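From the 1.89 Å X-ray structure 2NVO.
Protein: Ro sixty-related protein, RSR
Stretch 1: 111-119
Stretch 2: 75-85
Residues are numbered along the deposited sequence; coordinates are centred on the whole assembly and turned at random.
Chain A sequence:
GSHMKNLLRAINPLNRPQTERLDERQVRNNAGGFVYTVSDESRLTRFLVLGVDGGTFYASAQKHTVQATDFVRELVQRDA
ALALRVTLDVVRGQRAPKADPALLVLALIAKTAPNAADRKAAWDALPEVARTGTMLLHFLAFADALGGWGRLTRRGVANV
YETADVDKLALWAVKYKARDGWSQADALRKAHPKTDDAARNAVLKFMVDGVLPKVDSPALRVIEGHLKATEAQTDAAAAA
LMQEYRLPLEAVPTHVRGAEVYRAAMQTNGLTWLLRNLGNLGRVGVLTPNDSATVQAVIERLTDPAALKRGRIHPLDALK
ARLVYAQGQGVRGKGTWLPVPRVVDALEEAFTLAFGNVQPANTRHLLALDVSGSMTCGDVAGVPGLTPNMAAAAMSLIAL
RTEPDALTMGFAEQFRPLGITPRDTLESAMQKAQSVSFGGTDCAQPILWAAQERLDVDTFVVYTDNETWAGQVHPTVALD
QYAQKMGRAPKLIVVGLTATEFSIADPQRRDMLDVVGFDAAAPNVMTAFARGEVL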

# COMPACT_ATOMS: atom_id res chain seq x y z
N LYS A 111 19.39 15.59 -10.84
CA LYS A 111 20.72 15.88 -10.30
C LYS A 111 21.86 15.47 -11.21
O LYS A 111 22.92 16.08 -11.16
CB LYS A 111 20.91 15.23 -8.93
CG LYS A 111 19.94 15.69 -7.85
CD LYS A 111 20.15 17.14 -7.46
CE LYS A 111 21.53 17.38 -6.87
NZ LYS A 111 21.60 18.66 -6.11
N THR A 112 21.66 14.44 -12.02
CA THR A 112 22.79 13.88 -12.77
C THR A 112 22.56 13.65 -14.27
O THR A 112 23.44 13.11 -14.95
CB THR A 112 23.30 12.57 -12.13
OG1 THR A 112 22.39 11.49 -12.43
CG2 THR A 112 23.44 12.73 -10.62
N ALA A 113 21.40 14.04 -14.79
CA ALA A 113 21.18 13.93 -16.22
C ALA A 113 22.17 14.84 -16.95
O ALA A 113 22.37 15.99 -16.55
CB ALA A 113 19.75 14.29 -16.58
N PRO A 114 22.80 14.33 -18.02
CA PRO A 114 23.81 15.09 -18.78
C PRO A 114 23.31 16.44 -19.29
O PRO A 114 24.06 17.42 -19.30
CB PRO A 114 24.14 14.17 -19.96
CG PRO A 114 23.77 12.80 -19.49
CD PRO A 114 22.61 12.98 -18.56
N ASN A 115 22.05 16.50 -19.71
CA ASN A 115 21.50 17.72 -20.30
C ASN A 115 20.81 18.64 -19.29
O ASN A 115 20.23 18.20 -18.30
CB ASN A 115 20.55 17.37 -21.44
CG ASN A 115 21.18 16.45 -22.46
OD1 ASN A 115 20.50 15.89 -23.31
ND2 ASN A 115 22.50 16.29 -22.38
N ALA A 116 20.87 19.94 -19.57
CA ALA A 116 20.29 20.94 -18.68
C ALA A 116 18.78 20.99 -18.82
O ALA A 116 18.07 21.24 -17.86
CB ALA A 116 20.90 22.31 -18.96
N ALA A 117 18.29 20.75 -20.03
CA ALA A 117 16.85 20.75 -20.27
C ALA A 117 16.17 19.59 -19.54
O ALA A 117 15.01 19.69 -19.14
CB ALA A 117 16.57 20.68 -21.77
N ASP A 118 16.90 18.49 -19.39
CA ASP A 118 16.37 17.31 -18.72
C ASP A 118 16.40 17.47 -17.19
O ASP A 118 15.40 17.25 -16.52
CB ASP A 118 17.14 16.06 -19.16
CG ASP A 118 16.79 15.63 -20.57
OD1 ASP A 118 15.66 15.89 -21.01
OD2 ASP A 118 17.65 15.02 -21.24
N ARG A 119 17.54 17.89 -16.66
CA ARG A 119 17.62 18.23 -15.24
C ARG A 119 16.55 19.25 -14.88
O ARG A 119 15.97 19.19 -13.80
CB ARG A 119 19.01 18.79 -14.90
CG ARG A 119 20.14 17.78 -15.04
CD ARG A 119 21.42 18.28 -14.38
NE ARG A 119 21.86 19.57 -14.91
CZ ARG A 119 22.84 19.73 -15.80
NH1 ARG A 119 23.52 18.68 -16.25
NH2 ARG A 119 23.16 20.95 -16.22
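Stretch 2 (75-85) LVQRDAALALR

Stretch 2 meets stretch 1 in a small contact, 346 Å² buried with both sides summed, in which the end of one helix and the start of the next lie along a turn and the first part of the helix that follows it, with alanines of the second helix providing close contacts, and one direct hydrogen bond, from the Gln77 side chain to the backbone of Thr112, joins them. Residues 75-78 end one helix and residues 80-85 begin another. Between them Asp79 leaves helical geometry, at phi/psi -148/74, and caps the second helix: Asp79 OD1 accepts from Leu82 N at 3.0 Å, a role suited to a short acidic side chain. Stretch 1 has a similar plan, with a helix before the turn and another from Ala116 onward, but Asn115, at its N-cap position, makes no capping bond.

The two stretches run in the same general sense, since Ala113 lies nearest Gln77 (CA to CA 5.6 Å) and Asp118 nearest Ala81 (CA to CA 6.0 Å). At the first of these points Gln77, with chi1 and chi2 both m, starts sideways but brings its amide nearer. Gln77 NE2 donates to Thr112 O at 2.8 Å and 166°, a nearly straight bond. Gln77 NE2 also donates to a water, 3.1 Å from its O, and that water gives a weak bond to Thr112 OG1. Gln77 OE1 lies 3.3 Å from Pro114 CG, against the proline ring.

One turn on in stretch 2, small residues permit close approach. Ala80 points toward stretch 1, and Ala80 CB lies 3.6 Å from Ala113 CB, an apolar contact between two buried residues. Asp118 points toward stretch 2, with Asp118 OD2 3.8 Å from Ala80 CB and Asp118 OD1 3.7 Å from Ala81 CB; its carboxylate touches these methyls without a hydrogen bond to stretch 2, and partial exposure suits its charge. Arg119 points away from stretch 2, and Arg119 NH1 donates to Ala113 O at 2.9 Å, tying the turn to the helix that follows.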

# COMPACT_ATOMS: atom_id res chain seq x y z
N LEU A 75 20.44 4.20 -17.82
CA LEU A 75 19.32 4.68 -18.61
C LEU A 75 19.14 6.18 -18.45
O LEU A 75 18.77 6.87 -19.39
CB LEU A 75 18.03 3.96 -18.24
CG LEU A 75 16.79 4.59 -18.86
CD1 LEU A 75 16.82 4.43 -20.38
CD2 LEU A 75 15.53 3.98 -18.28
N VAL A 76 19.36 6.68 -17.24
CA VAL A 76 19.20 8.10 -16.97
C VAL A 76 20.23 8.91 -17.73
O VAL A 76 19.94 10.02 -18.19
CB VAL A 76 19.30 8.41 -15.46
CG1 VAL A 76 19.46 9.91 -15.24
CG2 VAL A 76 18.06 7.89 -14.74
N GLN A 77 21.43 8.36 -17.88
CA GLN A 77 22.47 9.02 -18.67
C GLN A 77 22.14 8.96 -20.15
O GLN A 77 22.16 9.97 -20.85
CB GLN A 77 23.83 8.36 -18.42
CG GLN A 77 24.35 8.56 -17.02
CD GLN A 77 24.45 10.03 -16.65
OE1 GLN A 77 25.14 10.80 -17.31
NE2 GLN A 77 23.76 10.42 -15.58
N ARG A 78 21.81 7.75 -20.61
CA ARG A 78 21.54 7.48 -22.01
C ARG A 78 20.35 8.27 -22.55
O ARG A 78 20.44 8.91 -23.60
CB ARG A 78 21.31 5.98 -22.22
CG ARG A 78 21.67 5.49 -23.61
CD ARG A 78 21.22 4.06 -23.83
NE ARG A 78 21.26 3.26 -22.61
CZ ARG A 78 20.20 2.68 -22.06
NH1 ARG A 78 20.32 1.98 -20.95
NH2 ARG A 78 19.01 2.80 -22.64
N ASP A 79 19.23 8.23 -21.83
CA ASP A 79 18.01 8.92 -22.26
C ASP A 79 17.18 9.41 -21.06
O ASP A 79 16.14 8.84 -20.73
CB ASP A 79 17.17 8.00 -23.16
CG ASP A 79 15.98 8.71 -23.80
OD1 ASP A 79 15.67 9.86 -23.42
OD2 ASP A 79 15.34 8.10 -24.68
N ALA A 80 17.66 10.47 -20.43
CA ALA A 80 16.97 11.07 -19.29
C ALA A 80 15.56 11.53 -19.65
O ALA A 80 14.67 11.56 -18.79
CB ALA A 80 17.78 12.23 -18.73
N ALA A 81 15.35 11.88 -20.91
CA ALA A 81 14.05 12.38 -21.34
C ALA A 81 12.96 11.31 -21.26
O ALA A 81 11.84 11.58 -20.84
CB ALA A 81 14.13 12.97 -22.75
N LEU A 82 13.28 10.09 -21.68
CA LEU A 82 12.28 9.04 -21.62
C LEU A 82 12.16 8.52 -20.18
O LEU A 82 11.06 8.19 -19.73
CB LEU A 82 12.57 7.92 -22.63
CG LEU A 82 12.97 6.52 -22.17
CD1 LEU A 82 12.26 5.48 -23.01
CD2 LEU A 82 14.46 6.32 -22.24
N ALA A 83 13.28 8.47 -19.47
CA ALA A 83 13.27 8.14 -18.05
C ALA A 83 12.23 9.01 -17.36
O ALA A 83 11.44 8.53 -16.56
CB ALA A 83 14.64 8.36 -17.44
N LEU A 84 12.23 10.29 -17.71
CA LEU A 84 11.33 11.26 -17.11
C LEU A 84 9.88 11.07 -17.57
O LEU A 84 8.95 11.19 -16.78
CB LEU A 84 11.78 12.67 -17.48
CG LEU A 84 11.72 13.79 -16.43
CD1 LEU A 84 11.49 15.13 -17.12
CD2 LEU A 84 10.65 13.54 -15.39
N ARG A 85 9.69 10.78 -18.86
CA ARG A 85 8.34 10.58 -19.38
C ARG A 85 7.72 9.32 -18.77
O ARG A 85 6.56 9.32 -18.36
CB ARG A 85 8.35 10.49 -20.91
CG ARG A 85 7.16 9.76 -21.51
CD ARG A 85 7.16 9.81 -23.04
NE ARG A 85 8.50 9.59 -23.60
CZ ARG A 85 8.96 8.42 -24.01
NH1 ARG A 85 8.20 7.33 -23.93
NH2 ARG A 85 10.19 8.32 -24.50
O HOH W 1 22.56 8.31 -13.63